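Local coordinates for protein proliferating cell nuclear antigen (Entamoeba histolytica, PDB 3P91) that probably encircles DNA as a trimeric sliding clamp and tethers DNA polymerase delta, increasing its processivity during replication, at residues E13-L16 against F17-V21. Residues are numbered along the deposited sequence; the frame is centred on the assembly and turned at random.
Sequences EAAL and FKRVV
A15 and R19 are joined through the backbone in the first turns of helix 14-25, R19 N giving a nearly straight bond of 2.9 Å to A15 O; one residue on, V20 N bonds to L16 O at the same length but less straight. Nearer the start the ladder is looser: A14 O takes only weak bonds, from K18 N at 3.3 Å and from F17 N, bent to an N-H...O angle of 125°.

On the exposed side of the helix, R19 reaches back toward the N-terminal end. Its chain, extended from CG to NE with chi1 at -66°, carries the guanidinium over the A15 methyl, A15 CB sitting 3.8 Å from R19 CZ, above the centre of one face. Round the helix from this pair, L16 CD1 lies 4.1 Å from V20 CG2, an apolar i to i+4 contact that continues onto I57 and L55 of strand 52-57. K18 passes its CG by A14 O at 3.3 Å, then bends at chi3, and its NZ bonds to L87 O. Inward, F17 stacks on F11 and packs with L80 and L84, while V21 CG2 covers one ring face.

The chemistry is that of an amphipathic helix of the clamp's N-terminal domain: its apolar side packs on strands and helix 77-84, while basic K18 and R19 lie on the face probably bordering the DNA channel, as in other PCNA rings.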
# COMPACT_ATOMS: atom_id res chain seq x y z
N GLU A 13 27.15 10.10 2.38
CA GLU A 13 25.92 9.44 1.92
C GLU A 13 24.69 10.11 2.51
O GLU A 13 24.56 10.24 3.72
CB GLU A 13 25.92 7.96 2.32
CG GLU A 13 27.01 7.12 1.66
CD GLU A 13 26.88 7.04 0.14
OE1 GLU A 13 27.91 6.84 -0.53
OE2 GLU A 13 25.75 7.16 -0.38
N ALA A 14 23.77 10.54 1.64
CA ALA A 14 22.54 11.17 2.11
C ALA A 14 21.64 10.20 2.86
O ALA A 14 20.91 10.59 3.77
CB ALA A 14 21.80 11.82 0.94
N ALA A 15 21.69 8.93 2.47
CA ALA A 15 20.91 7.88 3.12
C ALA A 15 21.15 7.87 4.63
O ALA A 15 20.22 7.68 5.41
CB ALA A 15 21.25 6.53 2.53
N LEU A 16 22.40 8.08 5.03
CA LEU A 16 22.78 8.04 6.44
C LEU A 16 21.94 8.97 7.32
O LEU A 16 21.41 8.55 8.35
CB LEU A 16 24.27 8.36 6.60
CG LEU A 16 25.01 8.11 7.92
CD1 LEU A 16 24.89 9.28 8.87
CD2 LEU A 16 24.52 6.82 8.56
N PHE A 17 21.80 10.22 6.91
CA PHE A 17 21.10 11.20 7.72
C PHE A 17 19.58 11.04 7.67
O PHE A 17 18.87 11.34 8.63
CB PHE A 17 21.50 12.61 7.32
CG PHE A 17 21.07 13.66 8.30
CD1 PHE A 17 21.47 13.60 9.63
CD2 PHE A 17 20.29 14.73 7.90
CE1 PHE A 17 21.09 14.57 10.53
CE2 PHE A 17 19.91 15.71 8.79
CZ PHE A 17 20.31 15.63 10.12
N LYS A 18 19.07 10.58 6.53
CA LYS A 18 17.66 10.25 6.39
C LYS A 18 17.29 9.11 7.31
O LYS A 18 16.27 9.14 7.99
CB LYS A 18 17.34 9.88 4.95
CG LYS A 18 17.61 11.01 3.96
CD LYS A 18 17.35 10.59 2.52
CE LYS A 18 15.89 10.29 2.28
NZ LYS A 18 15.63 10.18 0.83
N ARG A 19 18.13 8.08 7.33
CA ARG A 19 17.92 6.93 8.20
C ARG A 19 18.04 7.29 9.67
O ARG A 19 17.27 6.81 10.50
CB ARG A 19 18.91 5.84 7.84
CG ARG A 19 18.67 5.30 6.47
CD ARG A 19 19.79 4.42 6.00
NE ARG A 19 19.40 3.79 4.74
CZ ARG A 19 20.23 3.12 3.95
NH1 ARG A 19 21.51 2.99 4.28
NH2 ARG A 19 19.77 2.57 2.82
N VAL A 20 19.00 8.14 9.99
CA VAL A 20 19.16 8.64 11.34
C VAL A 20 17.87 9.30 11.81
O VAL A 20 17.34 8.95 12.87
CB VAL A 20 20.31 9.65 11.40
CG1 VAL A 20 20.20 10.55 12.63
CG2 VAL A 20 21.64 8.93 11.36
N VAL A 21 17.36 10.22 11.01
CA VAL A 21 16.17 10.99 11.36
C VAL A 21 14.87 10.16 11.49
O VAL A 21 14.03 10.45 12.34
CB VAL A 21 15.98 12.17 10.40
CG1 VAL A 21 14.65 12.86 10.63
CG2 VAL A 21 17.12 13.14 10.58